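Local coordinates for 6-phosphogluconate dehydrogenase NAD-binding (Dyadobacter fermentans, PDB 4GBJ), which probably works as an NAD(P)-dependent oxidoreductase of the 6-phosphogluconate/3-hydroxyisobutyrate dehydrogenase superfamily, at residues B[96-101]-B[242-247]; B[103-108]-B[165-170]; B[122-127]-B[171-176]. All coordinates share one frame; numbering follows the deposited sequence. Where two conformers were deposited one is given.

Contact 1: residues B[96-101]-B[242-247]; sequences MSTISP and LKDINL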
# COMPACT_ATOMS: atom_id res chain seq x y z
N MSE B 96 9.65 -21.38 -11.47
CA MSE B 96 8.89 -20.10 -11.40
C MSE B 96 7.59 -20.17 -10.61
O MSE B 96 6.93 -19.15 -10.46
CB MSE B 96 8.62 -19.62 -12.78
CG MSE B 96 9.91 -19.47 -13.59
SE MSE B 96 9.65 -18.54 -15.26
CE MSE B 96 8.68 -19.88 -16.12
N SER B 97 7.24 -21.32 -10.07
CA SER B 97 6.00 -21.42 -9.31
C SER B 97 6.05 -20.61 -8.00
O SER B 97 7.12 -20.50 -7.39
CB SER B 97 5.73 -22.88 -8.96
OG SER B 97 5.68 -23.69 -10.12
N THR B 98 4.91 -20.15 -7.53
CA THR B 98 4.82 -19.50 -6.22
C THR B 98 4.72 -20.59 -5.17
O THR B 98 3.65 -21.17 -4.92
CB THR B 98 3.65 -18.56 -6.13
OG1 THR B 98 3.75 -17.63 -7.20
CG2 THR B 98 3.59 -17.85 -4.80
N ILE B 99 5.81 -20.87 -4.54
CA ILE B 99 5.88 -21.93 -3.55
C ILE B 99 6.70 -21.48 -2.37
O ILE B 99 7.31 -20.41 -2.37
CB ILE B 99 6.46 -23.23 -4.16
CG1 ILE B 99 7.89 -23.07 -4.57
CG2 ILE B 99 5.57 -23.75 -5.28
CD1 ILE B 99 8.51 -24.38 -5.12
N SER B 100 6.67 -22.30 -1.37
CA SER B 100 7.37 -22.08 -0.14
C SER B 100 8.89 -22.08 -0.32
O SER B 100 9.42 -23.00 -0.95
CB SER B 100 7.01 -23.21 0.84
OG SER B 100 7.88 -23.26 1.96
N PRO B 101 9.61 -21.20 0.39
CA PRO B 101 11.08 -21.29 0.46
C PRO B 101 11.57 -22.67 0.87
O PRO B 101 12.56 -23.17 0.35
CB PRO B 101 11.44 -20.28 1.56
CG PRO B 101 10.36 -19.35 1.58
CD PRO B 101 9.12 -20.03 1.15
N LEU B 242 -5.87 -17.89 0.35
CA LEU B 242 -5.67 -18.57 1.62
C LEU B 242 -4.43 -19.44 1.56
O LEU B 242 -3.63 -19.43 2.49
CB LEU B 242 -6.92 -19.39 2.00
CG LEU B 242 -6.88 -20.18 3.33
CD1 LEU B 242 -6.47 -19.30 4.47
CD2 LEU B 242 -8.16 -20.89 3.58
N LYS B 243 -4.26 -20.20 0.48
CA LYS B 243 -3.07 -21.04 0.27
C LYS B 243 -1.80 -20.17 0.38
O LYS B 243 -0.88 -20.51 1.13
CB LYS B 243 -3.11 -21.70 -1.11
CG LYS B 243 -1.90 -22.63 -1.41
CD LYS B 243 -1.90 -23.17 -2.86
CE LYS B 243 -1.49 -22.17 -3.94
NZ LYS B 243 -0.08 -21.67 -3.79
N ASP B 244 -1.82 -18.98 -0.27
CA ASP B 244 -0.66 -18.10 -0.28
C ASP B 244 -0.38 -17.45 1.08
O ASP B 244 0.78 -17.45 1.51
CB ASP B 244 -0.76 -17.01 -1.38
CG ASP B 244 -0.29 -17.45 -2.77
OD1 ASP B 244 0.22 -18.62 -2.91
OD2 ASP B 244 -0.36 -16.61 -3.72
N ILE B 245 -1.39 -16.94 1.78
CA ILE B 245 -1.13 -16.35 3.09
C ILE B 245 -0.65 -17.42 4.09
O ILE B 245 0.15 -17.10 4.96
CB ILE B 245 -2.33 -15.54 3.62
CG1 ILE B 245 -1.92 -14.57 4.68
CG2 ILE B 245 -3.47 -16.42 4.14
CD1 ILE B 245 -1.01 -13.40 4.16
N ASN B 246 -1.13 -18.64 4.00
CA ASN B 246 -0.66 -19.74 4.85
C ASN B 246 0.78 -20.09 4.58
O ASN B 246 1.49 -20.41 5.55
CB ASN B 246 -1.53 -20.97 4.73
CG ASN B 246 -2.84 -20.86 5.50
OD1 ASN B 246 -2.98 -20.11 6.46
ND2 ASN B 246 -3.86 -21.58 5.09
N LEU B 247 1.27 -19.98 3.30
CA LEU B 247 2.70 -20.20 3.00
C LEU B 247 3.52 -19.12 3.72
O LEU B 247 4.56 -19.40 4.28
CB LEU B 247 2.98 -20.13 1.48
CG LEU B 247 2.41 -21.23 0.56
CD1 LEU B 247 2.83 -20.99 -0.83
CD2 LEU B 247 2.88 -22.62 0.98
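Leu247 lays one methyl, CD1, on the backbone of the 96-101 loop and the other, CD2, against the side chain of Ser100, and this is the better-packed part of the contact. Its CD1 lies 4.1 Å from Ser100 N and is also close to Thr98 O and Ile99 CA, while CD2 meets Ser100 CB at 4.2 Å. Asp72, whose carboxylate accepts a hydrogen bond from Ser100 N, also packs on Leu247. One turn earlier on the helix the fit is looser and more polar. Thr98 CG2, anti to its backbone N, approaches Asp244 OD1 at 3.9 Å, the two side chains crossing at about a right angle. The partly exposed Lys243 bends at its last two torsions and brings NZ back to Asp244 OD1, a salt bridge of 3.2 Å made on the syn side but 30° out of the carboxylate plane; no hydrogen bond crosses the contact. An alanine in place of Lys243 would probably leave the Asp244 carboxylate without this charged mate and open a gap beside Thr98 O. The loop follows strand 92-95 of the Rossmann sheet and helix 238-254 belongs to the helical C-terminal part, an interdomain junction characteristic of the beta-hydroxyacid dehydrogenase fold.

Contact 2: residues B[103-108]-B[165-170]; sequences TSRQLA and DDPGAA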
# COMPACT_ATOMS: atom_id res chain seq x y z
N THR B 103 10.03 -25.59 0.34
CA THR B 103 9.90 -26.54 -0.77
C THR B 103 11.08 -26.34 -1.74
O THR B 103 11.65 -27.29 -2.22
CB THR B 103 8.55 -26.39 -1.48
OG1 THR B 103 7.52 -26.69 -0.54
CG2 THR B 103 8.39 -27.34 -2.66
N SER B 104 11.43 -25.07 -2.03
CA SER B 104 12.53 -24.79 -2.93
C SER B 104 13.86 -25.29 -2.42
O SER B 104 14.58 -25.91 -3.18
CB SER B 104 12.65 -23.29 -3.17
OG SER B 104 11.61 -22.93 -4.06
N ARG B 105 14.17 -25.04 -1.13
CA ARG B 105 15.43 -25.47 -0.53
C ARG B 105 15.52 -27.00 -0.52
O ARG B 105 16.58 -27.52 -0.76
CB ARG B 105 15.57 -24.92 0.88
CG ARG B 105 15.70 -23.39 0.94
CD ARG B 105 15.42 -22.90 2.38
NE ARG B 105 15.57 -21.44 2.48
CZ ARG B 105 14.92 -20.65 3.33
NH1 ARG B 105 14.07 -21.16 4.22
NH2 ARG B 105 15.13 -19.34 3.32
N GLN B 106 14.40 -27.70 -0.27
CA GLN B 106 14.36 -29.17 -0.26
C GLN B 106 14.63 -29.71 -1.64
O GLN B 106 15.51 -30.54 -1.79
CB GLN B 106 12.98 -29.68 0.20
CG GLN B 106 12.74 -29.59 1.68
CD GLN B 106 11.30 -29.96 2.01
OE1 GLN B 106 10.48 -30.26 1.11
NE2 GLN B 106 10.97 -29.99 3.31
N LEU B 107 13.92 -29.20 -2.66
CA LEU B 107 14.13 -29.61 -4.05
C LEU B 107 15.52 -29.27 -4.54
O LEU B 107 16.14 -30.09 -5.22
CB LEU B 107 13.09 -28.99 -4.98
CG LEU B 107 11.67 -29.52 -4.78
CD1 LEU B 107 10.68 -28.61 -5.42
CD2 LEU B 107 11.53 -30.96 -5.31
N ALA B 108 16.05 -28.09 -4.16
CA ALA B 108 17.41 -27.67 -4.57
C ALA B 108 18.44 -28.62 -4.06
O ALA B 108 19.45 -28.90 -4.75
CB ALA B 108 17.73 -26.26 -4.05
N ASP B 165 22.62 -16.84 -3.14
CA ASP B 165 22.78 -18.30 -3.16
C ASP B 165 21.65 -19.11 -2.61
O ASP B 165 21.53 -20.27 -3.01
CB ASP B 165 24.03 -18.73 -2.34
CG ASP B 165 25.37 -18.16 -2.79
OD1 ASP B 165 25.54 -17.90 -4.02
OD2 ASP B 165 26.28 -18.03 -1.94
N ASP B 166 20.95 -18.63 -1.58
CA ASP B 166 19.91 -19.42 -0.92
C ASP B 166 18.80 -19.75 -1.96
O ASP B 166 18.11 -18.83 -2.39
CB ASP B 166 19.34 -18.63 0.28
CG ASP B 166 18.07 -19.18 0.97
OD1 ASP B 166 17.60 -20.28 0.58
OD2 ASP B 166 17.56 -18.51 1.88
N PRO B 167 18.58 -21.02 -2.34
CA PRO B 167 17.56 -21.31 -3.36
C PRO B 167 16.13 -20.88 -3.04
O PRO B 167 15.35 -20.73 -3.96
CB PRO B 167 17.64 -22.85 -3.52
CG PRO B 167 18.34 -23.31 -2.29
CD PRO B 167 19.31 -22.25 -1.98
N GLY B 168 15.78 -20.70 -1.78
CA GLY B 168 14.45 -20.29 -1.39
C GLY B 168 14.32 -18.80 -1.09
O GLY B 168 13.23 -18.34 -0.78
N ALA B 169 15.40 -18.01 -1.15
CA ALA B 169 15.32 -16.56 -0.89
C ALA B 169 14.35 -15.78 -1.82
O ALA B 169 13.60 -14.91 -1.34
CB ALA B 169 16.69 -15.95 -0.99
N ALA B 170 14.39 -16.02 -3.14
CA ALA B 170 13.50 -15.29 -4.03
C ALA B 170 12.04 -15.59 -3.67
O ALA B 170 11.17 -14.70 -3.74
CB ALA B 170 13.78 -15.64 -5.47
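The guanidinium of Arg105 and the carboxylate of Asp166 meet edge to edge, their planes only 24° apart. Asp166 CG lies in the guanidinium plane, Gly168 CA stands obliquely to that group, and Gly168 N approaches the carboxylate from above its plane. The grip is side-on and bidentate: Arg105 NE donates to Asp166 OD1 at 3.0 Å in a nearly straight bond (175°), and Arg105 NH2 donates to Asp166 OD2 at 2.9 Å, each oxygen using its syn lone pair. An arginine chain extended from CG to NE carries the group to this position. OD1 has a second donor, Gly168 N at 3.0 Å, which closes an Asx-type capping bond ahead of helix 169-197 and fixes the carboxylate from another direction. Next to the salt bridge the packing is close. Ala108 CB sits 3.5 Å from both Pro167 CB and Pro167 CG, tighter than usual van der Waals contact, and Ser104 CB comes within 3.9 Å of Gly168 CA. A side chain on Gly168 would run into Arg105 CG, which lies 3.8 Å from Gly168 N. Ser104 OG itself is bonded to Asn171 and Tyr118. Helix 101-113 thus lies against the turn that opens helix 169-197, Tyr118 of strand 117-124 touches both Ala108 and Pro167, and Asn198 of the second subunit accepts from Arg105 NH2.

Contact 3: residues B[122-127]-B[171-176]; sequences PIFARP and NVIKLA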
# COMPACT_ATOMS: atom_id res chain seq x y z
N PRO B 122 10.53 -17.02 -8.89
CA PRO B 122 9.12 -16.56 -8.88
C PRO B 122 8.92 -15.30 -9.70
O PRO B 122 9.78 -14.43 -9.70
CB PRO B 122 8.83 -16.33 -7.40
CG PRO B 122 10.17 -16.22 -6.75
CD PRO B 122 11.07 -17.09 -7.52
N ILE B 123 7.77 -15.21 -10.38
CA ILE B 123 7.46 -14.09 -11.27
C ILE B 123 6.41 -13.17 -10.63
O ILE B 123 5.42 -13.63 -10.04
CB ILE B 123 7.02 -14.59 -12.69
CG1 ILE B 123 6.88 -13.42 -13.69
CG2 ILE B 123 5.74 -15.44 -12.65
CD1 ILE B 123 6.77 -13.88 -15.15
N PHE B 124 6.63 -11.86 -10.82
CA PHE B 124 5.77 -10.79 -10.35
C PHE B 124 5.16 -10.23 -11.59
O PHE B 124 5.69 -9.30 -12.19
CB PHE B 124 6.57 -9.73 -9.57
CG PHE B 124 7.30 -10.27 -8.35
CD1 PHE B 124 6.92 -9.89 -7.07
CD2 PHE B 124 8.31 -11.22 -8.48
CE1 PHE B 124 7.62 -10.34 -5.96
CE2 PHE B 124 8.95 -11.75 -7.37
CZ PHE B 124 8.65 -11.26 -6.12
N ALA B 125 4.11 -10.90 -12.07
CA ALA B 125 3.45 -10.48 -13.31
C ALA B 125 2.14 -11.19 -13.51
O ALA B 125 2.11 -12.41 -13.49
CB ALA B 125 4.35 -10.81 -14.52
N ARG B 126 1.09 -10.45 -13.79
CA ARG B 126 -0.17 -11.03 -14.22
C ARG B 126 -0.00 -11.35 -15.74
O ARG B 126 0.85 -10.73 -16.38
CB ARG B 126 -1.34 -10.07 -13.95
CG ARG B 126 -1.51 -9.78 -12.45
CD ARG B 126 -2.85 -9.14 -12.12
NE ARG B 126 -2.92 -7.73 -12.52
CZ ARG B 126 -2.39 -6.71 -11.85
NH1 ARG B 126 -1.72 -6.92 -10.72
NH2 ARG B 126 -2.51 -5.47 -12.31
N PRO B 127 -0.78 -12.28 -16.33
CA PRO B 127 -0.59 -12.62 -17.76
C PRO B 127 -0.44 -11.45 -18.74
O PRO B 127 0.36 -11.54 -19.68
CB PRO B 127 -1.85 -13.41 -18.09
CG PRO B 127 -2.16 -14.11 -16.81
CD PRO B 127 -1.80 -13.14 -15.71
N ASN B 171 11.78 -16.85 -3.27
CA ASN B 171 10.44 -17.30 -2.83
C ASN B 171 9.96 -16.50 -1.64
O ASN B 171 8.78 -16.20 -1.56
CB ASN B 171 10.45 -18.76 -2.48
CG ASN B 171 10.67 -19.64 -3.67
OD1 ASN B 171 11.61 -20.41 -3.71
ND2 ASN B 171 9.80 -19.54 -4.67
N VAL B 172 10.88 -16.09 -0.75
CA VAL B 172 10.51 -15.26 0.41
C VAL B 172 10.04 -13.90 -0.10
O VAL B 172 9.04 -13.36 0.39
CB VAL B 172 11.67 -15.07 1.44
CG1 VAL B 172 11.30 -14.09 2.52
CG2 VAL B 172 12.11 -16.38 2.04
N ILE B 173 10.72 -13.37 -1.13
CA ILE B 173 10.37 -12.04 -1.66
C ILE B 173 8.97 -12.10 -2.28
O ILE B 173 8.20 -11.19 -2.11
CB ILE B 173 11.41 -11.46 -2.66
CG1 ILE B 173 12.84 -11.46 -2.10
CG2 ILE B 173 11.03 -10.03 -3.13
CD1 ILE B 173 12.99 -10.71 -0.78
N LYS B 174 8.66 -13.17 -3.02
CA LYS B 174 7.38 -13.35 -3.69
C LYS B 174 6.23 -13.39 -2.66
O LYS B 174 5.24 -12.68 -2.84
CB LYS B 174 7.41 -14.61 -4.53
CG LYS B 174 6.10 -14.96 -5.21
CD LYS B 174 5.54 -13.85 -6.09
CE LYS B 174 4.35 -14.36 -6.86
NZ LYS B 174 3.70 -13.32 -7.64
N LEU B 175 6.39 -14.19 -1.61
CA LEU B 175 5.42 -14.29 -0.52
C LEU B 175 5.23 -12.94 0.14
O LEU B 175 4.09 -12.54 0.36
CB LEU B 175 5.84 -15.34 0.53
CG LEU B 175 5.86 -16.81 0.05
CD1 LEU B 175 6.31 -17.73 1.15
CD2 LEU B 175 4.54 -17.20 -0.56
N ALA B 176 6.32 -12.20 0.38
CA ALA B 176 6.25 -10.88 0.97
C ALA B 176 5.49 -9.89 0.08
O ALA B 176 4.69 -9.09 0.59
CB ALA B 176 7.66 -10.34 1.24
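Lys174 NZ donates to the backbone oxygen of Ile123, with 3.0 Å between NZ and O. The approach is bent, with a C=O...donor angle of 144° and the donor tilted 23° from the carbonyl plane, and Lys174 CE follows at 3.4 Å from the same Ile123 O. Two side chains of the strand, Phe124 and Pro122, line the rest of the lysine chain on adjacent sides. CG leaves anti to the backbone N, and the bend at chi2 (55°) sets CD over the centre of one face of the Phe124 ring, a CH-pi contact of 4.1 Å to the centroid. NZ lies over the same face at 5.0 Å from the Phe124 centroid, close enough to count as a cation-pi pair. This is where strand 117-124 of the Rossmann-type domain ends against the long helix 169-197 that leads into the C-terminal helices. Lys174 is the predicted active-site residue, consistent with the catalytic lysine of beta-hydroxyacid dehydrogenases, so the strand probably helps to position its side chain. Pro122 packs on the lysine's aliphatic base, the two side chains sliding past each other in opposite directions, with Pro122 CB 3.6 Å from Lys174 CB. The rim atom Phe124 CZ reaches Lys174 CA at 3.4 Å, while Ile173 C lies at the ring's edge. Asn171 ND2 stands 3.9 Å from Pro122 CG, and its OD1 is bonded to Ser104 of helix 101-113. Met208 of the second subunit also packs on Phe124, and Ile205 of that subunit on Ile173.

The predicted active-site lysine, Lys174, lies in contact 3. Contact 1 borders it, their centres about 9 Å apart, with Thr98 OG1 3.3 Å from Lys174 CE; contact 2 is farther off, the side chain of Ser104 being about 9 Å from that of Lys174. Contacts 2 and 3 share helix 169-197 and have centres about 14 Å apart; a probable hydrogen bond of 2.5 Å between Ser104 OG and Asn171 OD1 spans them. Pro101 CG of contact 1 packs 3.5 Å from Val172 CG2, and Pro101 CB also lies 3.5 Å from Gly168 O of contact 2. Contacts 2 and 3 both reach the second subunit, whereas no residue of that subunit touches contact 1. The sodium ion is remote, about 11 Å from the side chain of Ile123.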